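Local coordinates for PfhB2 (Pasteurella multocida, PDB 6U8T), which probably acts as a cysteine protease, being the YopT-like domain, of peptidase clan CA, of a Pasteurella toxin, at residues W45-V50 with D99-E104; S51-G54 with W58-M61; Q93-T98 with K151-L156. The protein carries 1 engineered substitution. All coordinates share one frame; numbering follows the deposited sequence.

Interaction 1 (W45-V50 with D99-E104)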
# COMPACT_ATOMS: atom_id res chain seq x y z
N TRP C 45 -18.35 16.41 1.57
CA TRP C 45 -19.46 15.63 2.14
C TRP C 45 -19.73 16.09 3.59
O TRP C 45 -20.86 16.30 3.95
CB TRP C 45 -19.12 14.15 2.07
CG TRP C 45 -20.26 13.25 2.46
CD1 TRP C 45 -21.25 12.77 1.65
CD2 TRP C 45 -20.51 12.70 3.77
NE1 TRP C 45 -22.08 11.94 2.36
CE2 TRP C 45 -21.66 11.88 3.65
CE3 TRP C 45 -19.86 12.80 5.02
CZ2 TRP C 45 -22.17 11.16 4.72
CZ3 TRP C 45 -20.37 12.07 6.08
CH2 TRP C 45 -21.51 11.27 5.93
N ILE C 46 -18.66 16.26 4.39
CA ILE C 46 -18.83 16.67 5.81
C ILE C 46 -19.46 18.08 5.84
O ILE C 46 -20.47 18.24 6.53
CB ILE C 46 -17.50 16.58 6.58
CG1 ILE C 46 -17.10 15.12 6.77
CG2 ILE C 46 -17.61 17.28 7.91
CD1 ILE C 46 -15.74 14.95 7.40
N ALA C 47 -18.91 19.03 5.09
CA ALA C 47 -19.44 20.42 4.99
C ALA C 47 -20.89 20.40 4.54
O ALA C 47 -21.66 21.21 5.03
CB ALA C 47 -18.61 21.27 4.06
N ASN C 48 -21.25 19.52 3.62
CA ASN C 48 -22.62 19.44 3.07
C ASN C 48 -23.56 18.94 4.17
O ASN C 48 -24.64 19.53 4.34
CB ASN C 48 -22.66 18.59 1.81
CG ASN C 48 -24.04 18.51 1.21
OD1 ASN C 48 -24.33 19.29 0.31
ND2 ASN C 48 -24.88 17.59 1.67
N LYS C 49 -23.18 17.92 4.93
CA LYS C 49 -24.04 17.30 5.97
C LYS C 49 -24.23 18.24 7.17
O LYS C 49 -25.31 18.24 7.74
CB LYS C 49 -23.45 15.98 6.42
CG LYS C 49 -23.56 14.88 5.38
CD LYS C 49 -24.97 14.56 4.96
CE LYS C 49 -25.03 13.24 4.24
NZ LYS C 49 -26.40 12.71 4.29
N VAL C 50 -23.23 19.02 7.51
CA VAL C 50 -23.22 19.88 8.73
C VAL C 50 -23.95 21.17 8.38
O VAL C 50 -24.71 21.63 9.21
CB VAL C 50 -21.77 20.09 9.18
CG1 VAL C 50 -21.58 21.33 10.03
CG2 VAL C 50 -21.20 18.84 9.84
N ASP C 99 -8.42 20.95 7.13
CA ASP C 99 -9.01 21.48 8.38
C ASP C 99 -9.35 22.95 8.21
O ASP C 99 -10.42 23.34 8.68
CB ASP C 99 -8.08 21.26 9.57
CG ASP C 99 -8.73 21.64 10.87
OD1 ASP C 99 -9.65 20.92 11.26
OD2 ASP C 99 -8.33 22.66 11.46
N ASN C 100 -8.46 23.74 7.60
CA ASN C 100 -8.70 25.19 7.37
C ASN C 100 -9.90 25.36 6.43
O ASN C 100 -10.76 26.23 6.70
CB ASN C 100 -7.49 25.92 6.79
CG ASN C 100 -6.35 26.07 7.78
OD1 ASN C 100 -5.21 25.89 7.39
ND2 ASN C 100 -6.63 26.40 9.03
N TRP C 101 -9.96 24.56 5.37
CA TRP C 101 -11.08 24.57 4.40
C TRP C 101 -12.40 24.26 5.13
O TRP C 101 -13.38 25.00 4.91
CB TRP C 101 -10.84 23.59 3.25
CG TRP C 101 -11.87 23.67 2.17
CD1 TRP C 101 -11.85 24.52 1.10
CD2 TRP C 101 -13.10 22.93 2.09
NE1 TRP C 101 -12.99 24.35 0.35
CE2 TRP C 101 -13.77 23.37 0.92
CE3 TRP C 101 -13.70 21.94 2.87
CZ2 TRP C 101 -14.97 22.83 0.49
CZ3 TRP C 101 -14.91 21.42 2.46
CH2 TRP C 101 -15.54 21.87 1.29
N LEU C 102 -12.40 23.25 5.98
CA LEU C 102 -13.61 22.81 6.72
C LEU C 102 -14.10 23.94 7.63
O LEU C 102 -15.32 24.18 7.67
CB LEU C 102 -13.33 21.52 7.49
CG LEU C 102 -13.36 20.26 6.63
CD1 LEU C 102 -12.76 19.08 7.37
CD2 LEU C 102 -14.77 19.93 6.17
N GLN C 103 -13.19 24.69 8.27
CA GLN C 103 -13.57 25.80 9.18
C GLN C 103 -14.10 26.97 8.36
O GLN C 103 -15.15 27.53 8.74
CB GLN C 103 -12.42 26.13 10.11
CG GLN C 103 -12.26 25.08 11.21
CD GLN C 103 -11.12 25.37 12.15
OE1 GLN C 103 -11.15 26.31 12.94
NE2 GLN C 103 -10.08 24.56 12.10
N GLU C 104 -13.46 27.27 7.23
CA GLU C 104 -13.95 28.25 6.22
C GLU C 104 -15.40 27.94 5.80
O GLU C 104 -16.13 28.87 5.54
CB GLU C 104 -13.00 28.28 5.04
CG GLU C 104 -11.78 29.11 5.33
CD GLU C 104 -10.80 29.25 4.19
OE1 GLU C 104 -10.90 28.46 3.22
OE2 GLU C 104 -9.95 30.17 4.29
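The indole of W101 reaches across to helix 20-51 with its six-membered ring and meets the methyl group of A47, W101 CZ3 lying 4.0 Å from A47 CB. The methyl approaches the ring obliquely, and CH2 is almost as close as CZ3. Against the same indole rests the imidazole of H44, one turn before A47, with the two ring planes inclined at about 35°. W101 reaches this position because its CG stands anti to the backbone N (chi1 -174°), which swings the indole out from its own helix and toward the neighbouring one. A second flat group is the indole of W45, whose side chain leaves the helix with CB directed away from helix 91-104. K49 CG from its own helix lies 3.9 Å above the plane of that indole, over its centre, and F175 of the second subunit stacks on the ring, while W45 NE1 donates to E181 of that subunit. The two segments form a nearly parallel helix pair: their axes are 10.2 Å apart at closest approach and cross at -22°, with A47 CA only 6.5 Å from L102 CA. The small side chain of A47 is consistent with so close an approach of the backbones. Next to it the isobutyl group of L102 leans over, and L102 CD2 comes to 4.3 Å from I46 CG2 and 4.4 Å from A47 N. No hydrogen bond spans the pair, and 132 Å² is buried between the two segments, with the side-chain contacts made by I46, A47, W101 and L102. L102 also touches A43 of helix 20-51, and strand 147-155 borders the seam, touching L102 and I46 through K151. From the second subunit, S164 packs on I46 and Y219 on L102.

Interaction 2 (S51-G54 with W58-M61)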
# COMPACT_ATOMS: atom_id res chain seq x y z
N SER C 51 -23.78 21.69 7.17
CA SER C 51 -24.45 22.91 6.68
C SER C 51 -25.94 22.64 6.45
O SER C 51 -26.64 23.63 6.40
CB SER C 51 -23.82 23.43 5.42
OG SER C 51 -24.51 22.91 4.29
N SER C 52 -26.38 21.39 6.32
CA SER C 52 -27.69 20.98 5.73
C SER C 52 -28.88 21.68 6.42
O SER C 52 -28.84 21.81 7.64
CB SER C 52 -27.89 19.47 5.73
OG SER C 52 -28.99 19.09 6.56
N GLN C 53 -29.89 22.06 5.63
CA GLN C 53 -31.08 22.88 6.03
C GLN C 53 -32.31 21.98 6.18
O GLN C 53 -33.37 22.25 5.56
CB GLN C 53 -31.33 24.02 5.03
CG GLN C 53 -31.68 23.56 3.61
CD GLN C 53 -32.54 24.58 2.90
OE1 GLN C 53 -32.04 25.53 2.30
NE2 GLN C 53 -33.86 24.38 2.94
N GLY C 54 -32.19 20.95 7.02
CA GLY C 54 -33.18 19.88 7.14
C GLY C 54 -32.96 18.82 6.06
O GLY C 54 -31.83 18.29 5.96
N TRP C 58 -32.41 19.56 -0.33
CA TRP C 58 -32.27 21.04 -0.36
C TRP C 58 -30.86 21.47 -0.81
O TRP C 58 -30.75 22.63 -1.23
CB TRP C 58 -32.57 21.64 1.02
CG TRP C 58 -34.01 21.61 1.41
CD1 TRP C 58 -34.57 20.91 2.44
CD2 TRP C 58 -35.08 22.31 0.76
NE1 TRP C 58 -35.92 21.13 2.49
CE2 TRP C 58 -36.27 21.99 1.47
CE3 TRP C 58 -35.15 23.18 -0.33
CZ2 TRP C 58 -37.51 22.53 1.12
CZ3 TRP C 58 -36.38 23.70 -0.68
CH2 TRP C 58 -37.54 23.38 0.04
N ASN C 59 -29.85 20.60 -0.67
CA ASN C 59 -28.43 20.93 -0.95
C ASN C 59 -27.64 19.62 -1.11
O ASN C 59 -26.68 19.41 -0.37
CB ASN C 59 -27.80 21.85 0.12
CG ASN C 59 -27.70 21.23 1.51
OD1 ASN C 59 -28.72 20.92 2.13
ND2 ASN C 59 -26.48 21.07 2.04
N THR C 60 -28.06 18.75 -2.02
CA THR C 60 -27.34 17.47 -2.28
C THR C 60 -26.09 17.77 -3.10
O THR C 60 -26.03 18.80 -3.77
CB THR C 60 -28.31 16.45 -2.88
OG1 THR C 60 -27.44 15.35 -3.13
CG2 THR C 60 -29.01 16.91 -4.13
N MSE C 61 -25.05 16.93 -2.99
CA MSE C 61 -23.94 17.00 -3.93
C MSE C 61 -24.15 16.06 -5.12
O MSE C 61 -23.35 16.06 -6.05
CB MSE C 61 -22.61 16.54 -3.34
CG MSE C 61 -22.27 16.98 -1.95
SE MSE C 61 -20.43 16.31 -1.64
CE MSE C 61 -20.12 14.45 -2.14
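Q53 and W58 meet by laying an amide over an indole: Q53 NE2 sits 3.1 Å above the plane of the W58 ring, displaced toward its rim, and is 3.2 Å from W58 CG. The amide and ring planes are 22° apart, so the two flat groups are not far from parallel although the side chains cross at about a right angle. The conformation of Q53 makes this possible. Its CG lies between the backbone N and the carbonyl carbon (chi1 63°), and beyond CG the chain is extended, carrying the amide across one face of the indole. Q53 CG comes to 3.3 Å from W58 CB, but the glutamine is poorly ordered and W58 touches a crystal neighbour, so these spacings should be read with caution. N59 adopts the same first torsion as Q53, chi1 65°, turning its amide back under residues 51-53. N59 OD1 lies 3.7 Å from S52 CA, buried by the contact and without a polar partner in the model. N59 ND2 is 3.5 Å from S51 OG, and both atoms form weak hydrogen bonds with the carbonyl oxygen of N48 in the last turn of helix 20-51. The backbone takes a positive phi at G54, a conformation that favours glycine, and G54 C lies near the edge of the W58 ring. The arrangement is that of an irregular surface connection between helix 20-51 and helix 72-87 that doubles back on itself, S52 facing N59 and Q53 facing W58, and rests on the last turn of helix 20-51.

Interaction 3 (Q93-T98 with K151-L156)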
# COMPACT_ATOMS: atom_id res chain seq x y z
N GLN C 93 0.84 19.07 7.01
CA GLN C 93 0.36 20.31 6.32
C GLN C 93 -0.85 20.01 5.46
O GLN C 93 -1.70 20.83 5.41
CB GLN C 93 1.49 20.95 5.52
CG GLN C 93 2.57 21.48 6.44
CD GLN C 93 3.71 22.08 5.67
OE1 GLN C 93 3.96 23.28 5.74
NE2 GLN C 93 4.38 21.24 4.91
N GLN C 94 -0.91 18.86 4.82
CA GLN C 94 -2.06 18.43 3.99
C GLN C 94 -3.31 18.41 4.87
O GLN C 94 -4.31 19.07 4.52
CB GLN C 94 -1.82 17.04 3.41
CG GLN C 94 -0.77 17.01 2.32
CD GLN C 94 -0.67 15.66 1.66
OE1 GLN C 94 -0.65 14.63 2.32
NE2 GLN C 94 -0.64 15.64 0.35
N PHE C 95 -3.26 17.70 5.99
CA PHE C 95 -4.43 17.59 6.92
C PHE C 95 -4.75 18.97 7.53
O PHE C 95 -5.95 19.28 7.70
CB PHE C 95 -4.19 16.44 7.91
CG PHE C 95 -4.18 15.08 7.27
CD1 PHE C 95 -5.22 14.66 6.43
CD2 PHE C 95 -3.13 14.21 7.51
CE1 PHE C 95 -5.21 13.40 5.87
CE2 PHE C 95 -3.14 12.93 6.95
CZ PHE C 95 -4.18 12.52 6.14
N LYS C 96 -3.75 19.80 7.78
CA LYS C 96 -3.98 21.19 8.27
C LYS C 96 -4.74 22.00 7.20
O LYS C 96 -5.61 22.84 7.56
CB LYS C 96 -2.66 21.88 8.62
CG LYS C 96 -2.77 23.32 9.12
CD LYS C 96 -3.08 23.46 10.58
CE LYS C 96 -4.46 23.04 11.04
NZ LYS C 96 -5.50 24.04 10.67
N LEU C 97 -4.43 21.77 5.93
CA LEU C 97 -5.06 22.53 4.81
C LEU C 97 -6.54 22.15 4.74
O LEU C 97 -7.38 23.07 4.61
CB LEU C 97 -4.28 22.22 3.54
CG LEU C 97 -4.92 22.60 2.22
CD1 LEU C 97 -3.81 23.02 1.30
CD2 LEU C 97 -5.70 21.44 1.64
N THR C 98 -6.86 20.86 4.82
CA THR C 98 -8.25 20.35 4.76
C THR C 98 -9.04 20.92 5.95
O THR C 98 -10.17 21.34 5.77
CB THR C 98 -8.28 18.82 4.74
OG1 THR C 98 -7.50 18.33 3.65
CG2 THR C 98 -9.68 18.29 4.59
N LYS C 151 -13.98 12.65 9.77
CA LYS C 151 -13.09 12.36 8.64
C LYS C 151 -12.08 11.29 9.10
O LYS C 151 -11.34 11.53 10.06
CB LYS C 151 -12.39 13.63 8.16
CG LYS C 151 -11.62 13.52 6.85
CD LYS C 151 -11.38 14.86 6.22
CE LYS C 151 -10.53 15.75 7.08
NZ LYS C 151 -9.18 15.18 7.26
N ILE C 152 -12.12 10.15 8.44
CA ILE C 152 -11.44 8.89 8.84
C ILE C 152 -10.30 8.60 7.84
O ILE C 152 -10.61 8.34 6.66
CB ILE C 152 -12.47 7.76 8.93
CG1 ILE C 152 -13.65 8.12 9.83
CG2 ILE C 152 -11.81 6.48 9.42
CD1 ILE C 152 -14.96 7.46 9.44
N SER C 153 -9.05 8.69 8.30
CA SER C 153 -7.82 8.35 7.52
C SER C 153 -7.46 6.89 7.78
O SER C 153 -7.34 6.56 8.97
CB SER C 153 -6.66 9.21 7.89
OG SER C 153 -6.95 10.58 7.68
N ILE C 154 -7.38 6.07 6.73
CA ILE C 154 -6.94 4.66 6.86
C ILE C 154 -5.75 4.43 5.96
O ILE C 154 -5.72 4.95 4.82
CB ILE C 154 -8.07 3.65 6.61
CG1 ILE C 154 -8.45 3.57 5.14
CG2 ILE C 154 -9.28 3.95 7.49
CD1 ILE C 154 -9.60 2.62 4.92
N ASN C 155 -4.75 3.73 6.49
CA ASN C 155 -3.53 3.33 5.75
C ASN C 155 -3.81 1.96 5.16
O ASN C 155 -4.47 1.16 5.79
CB ASN C 155 -2.31 3.48 6.63
CG ASN C 155 -2.10 4.95 6.93
OD1 ASN C 155 -1.91 5.74 6.02
ND2 ASN C 155 -2.36 5.35 8.15
N LEU C 156 -3.39 1.75 3.92
CA LEU C 156 -3.64 0.52 3.14
C LEU C 156 -2.38 -0.35 3.17
O LEU C 156 -1.24 0.17 3.40
CB LEU C 156 -3.99 0.94 1.71
CG LEU C 156 -5.26 1.78 1.57
CD1 LEU C 156 -5.42 2.21 0.13
CD2 LEU C 156 -6.51 1.04 1.97
O HOH W 1 -7.82 17.42 8.43
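The aromatic ring of F95 projects from helix 91-104 onto S153 and K151 of the facing strand, meeting both at a slant. F95 CZ is 3.7 Å from S153 OG, and F95 CD1 is 4.1 Å from K151 NZ. A chi1 of -67° turns F95 CG away from its carbonyl carbon and swings the ring to the strand side. One turn later T98 offers its methyl to the lysine chain: T98 CG2 lies 3.7 Å from K151 CE. The lysine leaves the strand extended and then bends at chi3 and chi4, both near 63°, which brings NZ near both F95 and T98. There a water accepts from K151 NZ at 2.9 Å and donates to F95 O at 2.7 Å, tying the lysine to the helix backbone. Helix and strand run nearly antiparallel, at 162°, with axes 12.4 Å apart, so that long side chains must span the gap. This is a helix laid over a β-sheet, and the sheet belongs to both subunits, because residues 151-155 pair in an antiparallel ladder with a strand of the second subunit. K151 and S153 point toward the helix, whereas I152 packs on L135 and I139 of helix 133-140. The charge of the buried lysine is met by a salt bridge from NZ to E39 OE2 of helix 20-51, the same oxygen that hydrogen-bonds with T98 OG1. A carboxylate so held probably stabilises the charged form of the lysine, while the methyl and phenyl groups cover the lysine from the side of helix 91-104. Y219 of the second subunit also packs on K151.

How the interactions relate
Interactions 1 and 3 both use helix 91-104, in successive parts, and both are partly buried and touched by the second subunit; interaction 2 lies farther out, at the surface. Interaction 1 sets the helix against helix 20-51 mainly through apolar side chains, with no hydrogen bond across, whereas interaction 3 sets it against strand 147-155 with a water bridge and a buried charge in the gap. The two join where I46 CD1 and L102 CD1 pack on K151. Interaction 2 extends the end of helix 20-51 as a loop whose contacts are made largely by the amides of Q53 and N59, nested within interaction 1 and touching it where M61 SE meets W45. It makes no contact with interaction 3.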